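Local atomic coordinates of probable enoyl-CoA hydratase/isomerase (Pseudomonas aeruginosa PAO1, PDB entry 5YLO), a protein that probably acts as a Delta3,Delta2-enoyl-CoA isomerase of the crotonase family, shifting double bonds of unsaturated fatty acyl-CoA for beta-oxidation. Residues R132-T138 and L164-A170; T2-Q8 and L18-R22. All coordinates share one frame. Numbering follows the deposited sequence.

Contact 1: residues R132-T138 and L164-A170; sequences RFKAGYT and LLFLDEA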
loop_
_atom_site.group_PDB
_atom_site.type_symbol
_atom_site.label_atom_id
_atom_site.label_comp_id
_atom_site.label_asym_id
_atom_site.label_seq_id
_atom_site.Cartn_x
_atom_site.Cartn_y
_atom_site.Cartn_z
ATOM N N ARG A 132 9.746 12.272 17.858
ATOM C CA ARG A 132 9.562 10.877 18.232
ATOM C C ARG A 132 8.085 10.528 18.106
ATOM O O ARG A 132 7.214 11.381 18.287
ATOM C CB ARG A 132 10.055 10.615 19.662
ATOM C CG ARG A 132 11.477 11.100 19.919
ATOM C CD ARG A 132 12.437 9.934 20.055
ATOM N NE ARG A 132 12.155 9.157 21.258
ATOM C CZ ARG A 132 12.688 7.971 21.525
ATOM N NH1 ARG A 132 12.369 7.340 22.646
ATOM N NH2 ARG A 132 13.531 7.411 20.669
ATOM N N PHE A 133 7.801 9.267 17.791
ATOM C CA PHE A 133 6.440 8.854 17.470
ATOM C C PHE A 133 6.033 7.657 18.315
ATOM O O PHE A 133 6.766 6.666 18.391
ATOM C CB PHE A 133 6.312 8.527 15.980
ATOM C CG PHE A 133 6.549 9.709 15.085
ATOM C CD1 PHE A 133 7.832 10.043 14.677
ATOM C CD2 PHE A 133 5.490 10.496 14.662
ATOM C CE1 PHE A 133 8.051 11.137 13.856
ATOM C CE2 PHE A 133 5.701 11.589 13.842
ATOM C CZ PHE A 133 6.984 11.912 13.438
ATOM N N LYS A 134 4.857 7.750 18.934
ATOM C CA LYS A 134 4.310 6.697 19.779
ATOM C C LYS A 134 2.861 6.440 19.393
ATOM O O LYS A 134 2.122 7.374 19.066
ATOM C CB LYS A 134 4.391 7.074 21.266
ATOM C CG LYS A 134 5.693 6.697 21.959
ATOM C CD LYS A 134 5.683 7.167 23.406
ATOM C CE LYS A 134 6.618 6.347 24.279
ATOM N NZ LYS A 134 6.539 6.789 25.701
ATOM N N ALA A 135 2.456 5.173 19.442
ATOM C CA ALA A 135 1.094 4.799 19.088
ATOM C C ALA A 135 0.719 3.512 19.804
ATOM O O ALA A 135 1.567 2.651 20.049
ATOM C CB ALA A 135 0.928 4.609 17.579
ATOM N N GLY A 136 -0.561 3.383 20.117
ATOM C CA GLY A 136 -1.054 2.144 20.689
ATOM C C GLY A 136 -0.483 1.919 22.068
ATOM O O GLY A 136 -0.648 2.743 22.972
ATOM N N TYR A 137 0.214 0.799 22.239
ATOM C CA TYR A 137 0.814 0.463 23.525
ATOM C C TYR A 137 2.003 1.377 23.804
ATOM O O TYR A 137 2.943 1.442 23.006
ATOM C CB TYR A 137 1.239 -1.003 23.521
ATOM C CG TYR A 137 1.818 -1.515 24.826
ATOM C CD1 TYR A 137 1.236 -1.197 26.045
ATOM C CD2 TYR A 137 2.932 -2.348 24.831
ATOM C CE1 TYR A 137 1.759 -1.675 27.234
ATOM C CE2 TYR A 137 3.461 -2.831 26.012
ATOM C CZ TYR A 137 2.871 -2.492 27.211
ATOM O OH TYR A 137 3.394 -2.971 28.392
ATOM N N THR A 138 1.960 2.086 24.935
ATOM C CA THR A 138 3.044 2.972 25.342
ATOM C C THR A 138 3.951 2.351 26.400
ATOM O O THR A 138 5.102 2.783 26.547
ATOM C CB THR A 138 2.468 4.296 25.866
ATOM O OG1 THR A 138 1.593 4.849 24.879
ATOM C CG2 THR A 138 3.570 5.307 26.155
ATOM N N LEU A 164 4.483 -0.741 15.408
ATOM C CA LEU A 164 4.367 0.534 16.106
ATOM C C LEU A 164 3.245 0.505 17.137
ATOM O O LEU A 164 3.371 1.095 18.216
ATOM C CB LEU A 164 4.140 1.658 15.096
ATOM C CG LEU A 164 3.998 3.065 15.673
ATOM C CD1 LEU A 164 5.212 3.407 16.521
ATOM C CD2 LEU A 164 3.810 4.083 14.558
ATOM N N LEU A 165 2.143 -0.177 16.825
ATOM C CA LEU A 165 1.007 -0.199 17.741
ATOM C C LEU A 165 1.213 -1.186 18.885
ATOM O O LEU A 165 0.890 -0.875 20.038
ATOM C CB LEU A 165 -0.276 -0.529 16.978
ATOM C CG LEU A 165 -0.876 0.603 16.142
ATOM C CD1 LEU A 165 -1.863 0.057 15.118
ATOM C CD2 LEU A 165 -1.551 1.630 17.040
ATOM N N PHE A 166 1.743 -2.375 18.599
ATOM C CA PHE A 166 1.821 -3.414 19.620
ATOM C C PHE A 166 3.066 -3.306 20.489
ATOM O O PHE A 166 3.015 -3.664 21.671
ATOM C CB PHE A 166 1.765 -4.803 18.976
ATOM C CG PHE A 166 0.463 -5.101 18.280
ATOM C CD1 PHE A 166 -0.650 -4.298 18.479
ATOM C CD2 PHE A 166 0.350 -6.191 17.433
ATOM C CE1 PHE A 166 -1.845 -4.571 17.841
ATOM C CE2 PHE A 166 -0.845 -6.471 16.792
ATOM C CZ PHE A 166 -1.943 -5.660 16.997
ATOM N N LEU A 167 4.179 -2.826 19.944
ATOM C CA LEU A 167 5.365 -2.595 20.751
ATOM C C LEU A 167 5.301 -1.218 21.398
ATOM O O LEU A 167 4.728 -0.275 20.847
ATOM C CB LEU A 167 6.630 -2.710 19.903
ATOM C CG LEU A 167 6.802 -4.021 19.141
ATOM C CD1 LEU A 167 8.143 -4.042 18.433
ATOM C CD2 LEU A 167 6.663 -5.202 20.086
ATOM N N ASP A 168 5.905 -1.103 22.576
ATOM C CA ASP A 168 5.846 0.146 23.320
ATOM C C ASP A 168 6.928 1.142 22.917
ATOM O O ASP A 168 6.903 2.281 23.396
ATOM C CB ASP A 168 5.952 -0.125 24.820
ATOM C CG ASP A 168 7.377 -0.055 25.315
ATOM O OD1 ASP A 168 8.132 -1.020 25.080
ATOM O OD2 ASP A 168 7.740 0.969 25.930
ATOM N N GLU A 169 7.867 0.754 22.060
ATOM C CA GLU A 169 8.976 1.638 21.731
ATOM C C GLU A 169 8.518 2.758 20.805
ATOM O O GLU A 169 7.625 2.576 19.972
ATOM C CB GLU A 169 10.112 0.849 21.082
ATOM C CG GLU A 169 9.772 0.277 19.715
ATOM C CD GLU A 169 10.801 -0.716 19.217
ATOM O OE1 GLU A 169 11.693 -1.098 20.004
ATOM O OE2 GLU A 169 10.717 -1.119 18.037
ATOM N N ALA A 170 9.128 3.927 20.964
ATOM C CA ALA A 170 8.877 5.031 20.055
ATOM C C ALA A 170 9.782 4.921 18.832
ATOM O O ALA A 170 10.852 4.308 18.870
ATOM C CB ALA A 170 9.098 6.372 20.756
HETATM O O HOH W 1 11.265 4.202 22.896
HETATM O O HOH W 2 4.973 3.174 20.171
#
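This contact, at the interface with a second subunit, sets strand 132-134 and the loop after it against the C-terminal end of helix 158-166 and the segment beyond, which turns back beside the strand (Lys134 CG to Ala170 CB, 3.6 Å). One direct hydrogen bond crosses, from Tyr137 N to Leu165 O (2.8 Å, 169° at the hydrogen), so the loop uses a carbonyl of the helix's last turn. Gly136, the residue before Tyr137, has phi/psi 67/-121; an ideal CB there would lie 2.5 Å from Leu165 O, a clash that glycine avoids. Two CA-H...O contacts extend the pairing, Asp168 CA to Tyr137 O at 3.2 Å (169° at H) and the more bent Ala170 CA to Phe133 O at 3.1 Å (124°). Water 2 accepts from Ala135 N (3.3 Å) and lies 2.7 Å from Glu169 O. Among the side chains, Ala135 CB packs against Leu164 CG and Leu165 CD2, 3.9 Å each. On the subunit interface, Tyr137 packs on Pro206 of the second subunit, and the Phe166 ring meets that of Phe210 of the same subunit. The contact joins the small sheet's central strand to the helix end and turn leading into its outer strand 171-172, consistent with the crotonase fold.

Contact 2: residues T2-Q8 and L18-R22; sequences TDLSPLQ and LVLNR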
loop_
_atom_site.group_PDB
_atom_site.type_symbol
_atom_site.label_atom_id
_atom_site.label_comp_id
_atom_site.label_asym_id
_atom_site.label_seq_id
_atom_site.Cartn_x
_atom_site.Cartn_y
_atom_site.Cartn_z
ATOM N N THR A 2 2.317 34.804 23.070
ATOM C CA THR A 2 0.924 34.356 22.984
ATOM C C THR A 2 -0.092 35.238 23.701
ATOM O O THR A 2 0.240 35.939 24.648
ATOM C CB THR A 2 0.765 32.908 23.490
ATOM O OG1 THR A 2 0.533 32.905 24.903
ATOM C CG2 THR A 2 2.013 32.096 23.176
ATOM N N ASP A 3 -1.338 35.172 23.248
ATOM C CA ASP A 3 -2.423 35.954 23.830
ATOM C C ASP A 3 -3.481 35.073 24.493
ATOM O O ASP A 3 -4.651 35.457 24.573
ATOM C CB ASP A 3 -3.071 36.845 22.770
ATOM C CG ASP A 3 -3.709 36.048 21.644
ATOM O OD1 ASP A 3 -4.863 35.594 21.807
ATOM O OD2 ASP A 3 -3.060 35.883 20.590
ATOM N N LEU A 4 -3.079 33.894 24.968
ATOM C CA LEU A 4 -3.915 32.893 25.631
ATOM C C LEU A 4 -4.904 32.211 24.695
ATOM O O LEU A 4 -5.709 31.398 25.165
ATOM C CB LEU A 4 -4.698 33.460 26.825
ATOM C CG LEU A 4 -4.207 33.035 28.208
ATOM C CD1 LEU A 4 -2.917 33.754 28.557
ATOM C CD2 LEU A 4 -5.273 33.275 29.267
ATOM N N SER A 5 -4.893 32.521 23.403
ATOM C CA SER A 5 -5.669 31.727 22.465
ATOM C C SER A 5 -5.202 30.275 22.533
ATOM O O SER A 5 -3.993 30.014 22.587
ATOM C CB SER A 5 -5.517 32.260 21.038
ATOM O OG SER A 5 -6.227 33.474 20.858
ATOM N N PRO A 6 -6.123 29.311 22.555
ATOM C CA PRO A 6 -5.701 27.901 22.557
ATOM C C PRO A 6 -4.933 27.521 21.308
ATOM O O PRO A 6 -4.131 26.578 21.342
ATOM C CB PRO A 6 -7.027 27.141 22.654
ATOM C CG PRO A 6 -8.016 28.068 21.999
ATOM C CD PRO A 6 -7.578 29.455 22.390
ATOM N N LEU A 7 -5.143 28.244 20.214
ATOM C CA LEU A 7 -4.523 27.955 18.930
ATOM C C LEU A 7 -4.032 29.267 18.340
ATOM O O LEU A 7 -4.834 30.171 18.086
ATOM C CB LEU A 7 -5.528 27.282 17.994
ATOM C CG LEU A 7 -4.994 26.526 16.783
ATOM C CD1 LEU A 7 -4.588 25.113 17.173
ATOM C CD2 LEU A 7 -6.041 26.513 15.686
ATOM N N GLN A 8 -2.722 29.379 18.136
ATOM C CA GLN A 8 -2.139 30.576 17.547
ATOM C C GLN A 8 -2.227 30.470 16.030
ATOM O O GLN A 8 -1.720 29.511 15.439
ATOM C CB GLN A 8 -0.689 30.764 17.991
ATOM C CG GLN A 8 -0.181 32.195 17.827
ATOM C CD GLN A 8 1.099 32.287 17.014
ATOM O OE1 GLN A 8 1.614 31.283 16.521
ATOM N NE2 GLN A 8 1.619 33.503 16.870
ATOM N N LEU A 18 -1.395 27.154 11.607
ATOM C CA LEU A 18 -2.186 26.783 12.775
ATOM C C LEU A 18 -1.268 26.033 13.727
ATOM O O LEU A 18 -0.898 24.884 13.463
ATOM C CB LEU A 18 -3.390 25.931 12.379
ATOM C CG LEU A 18 -4.180 26.416 11.162
ATOM C CD1 LEU A 18 -5.396 25.541 10.912
ATOM C CD2 LEU A 18 -4.590 27.868 11.326
ATOM N N VAL A 19 -0.897 26.678 14.827
ATOM C CA VAL A 19 0.044 26.117 15.787
ATOM C C VAL A 19 -0.704 25.814 17.075
ATOM O O VAL A 19 -1.322 26.708 17.667
ATOM C CB VAL A 19 1.223 27.066 16.049
ATOM C CG1 VAL A 19 2.275 26.376 16.904
ATOM C CG2 VAL A 19 1.821 27.551 14.736
ATOM N N LEU A 20 -0.657 24.554 17.503
ATOM C CA LEU A 20 -1.084 24.212 18.853
ATOM C C LEU A 20 -0.263 25.018 19.850
ATOM O O LEU A 20 0.961 25.118 19.721
ATOM C CB LEU A 20 -0.910 22.712 19.105
ATOM C CG LEU A 20 -2.016 21.741 18.681
ATOM C CD1 LEU A 20 -2.412 21.920 17.223
ATOM C CD2 LEU A 20 -1.571 20.308 18.932
ATOM N N ASN A 21 -0.932 25.612 20.837
ATOM C CA ASN A 21 -0.269 26.528 21.760
ATOM C C ASN A 21 -0.650 26.202 23.204
ATOM O O ASN A 21 -1.285 26.989 23.904
ATOM C CB ASN A 21 -0.596 27.981 21.439
ATOM C CG ASN A 21 0.386 28.947 22.069
ATOM O OD1 ASN A 21 0.406 30.175 21.573
ATOM N ND2 ASN A 21 1.122 28.591 22.990
ATOM N N ARG A 22 -0.244 25.021 23.654
ATOM C CA ARG A 22 -0.214 24.680 25.075
ATOM C C ARG A 22 1.118 23.997 25.350
ATOM O O ARG A 22 1.169 22.804 25.671
ATOM C CB ARG A 22 -1.399 23.797 25.469
ATOM C CG ARG A 22 -2.744 24.510 25.399
ATOM C CD ARG A 22 -3.659 24.064 26.524
ATOM N NE ARG A 22 -4.028 22.658 26.403
ATOM C CZ ARG A 22 -4.330 21.876 27.433
ATOM N NH1 ARG A 22 -4.296 22.362 28.667
ATOM N NH2 ARG A 22 -4.657 20.607 27.231
#
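Leu7 and Leu20 face each other as a non-hydrogen-bonded antiparallel pair (CA-CA 5.1 Å), and their rotamers bring the methyl groups together. With chi1 t and chi2 p, Leu7 places CD1 3.9 Å from CD1 of Leu20 (chi1 m, chi2 p) and CD2 4.3 Å from Leu18 CB; Leu37 of helix 31-46 touches both Leu7 and Leu18. On the other face Gln8 and Val19, both with chi1 t, form the hydrogen-bonded pair: Gln8 N to Val19 O is 3.1 Å and Val19 N to Gln8 O 3.0 Å. Their side chains meet loosely, Gln8 OE1 lying 4.1 Å from Val19 CG2. Past the strands, Asn21 N makes a weak bond to Pro6 O (3.4 Å, 142°). The t rotamer of Asn21 carries OD1 to 3.0 Å from Thr2 CG2 and 3.8 Å from Gln8 CB. Within the N-terminal turn, Asp3 (chi1 p) accepts a hydrogen bond at OD1 from Ser5 OG at 2.7 Å. The pairing belongs to the open end of the beta hairpin 7-12/15-20, which forms the N-terminal edge of the main crotonase sheet.

In the fold
Both segments of contact 2 come before either segment of contact 1 in the chain. Their centres are 27 Å apart and their nearest atoms about 12 Å, without touching; contact 1 is centred about 17 Å and contact 2 about 16 Å from the centre of the chain. They share no sheet. Contact 2 belongs to the six-stranded sheet, where strand 7-12 is outermost in this chain and strand 15-20 joins strand 52-56, whereas contact 1 combines strand 132-134 of the three-stranded sheet with the end of helix 158-166 and the turn into strand 171-172 of that same sheet. Contact 2 lies at a sheet edge within one subunit, untouched by other chains of the assembly, whereas contact 1 takes part in the interface between subunits.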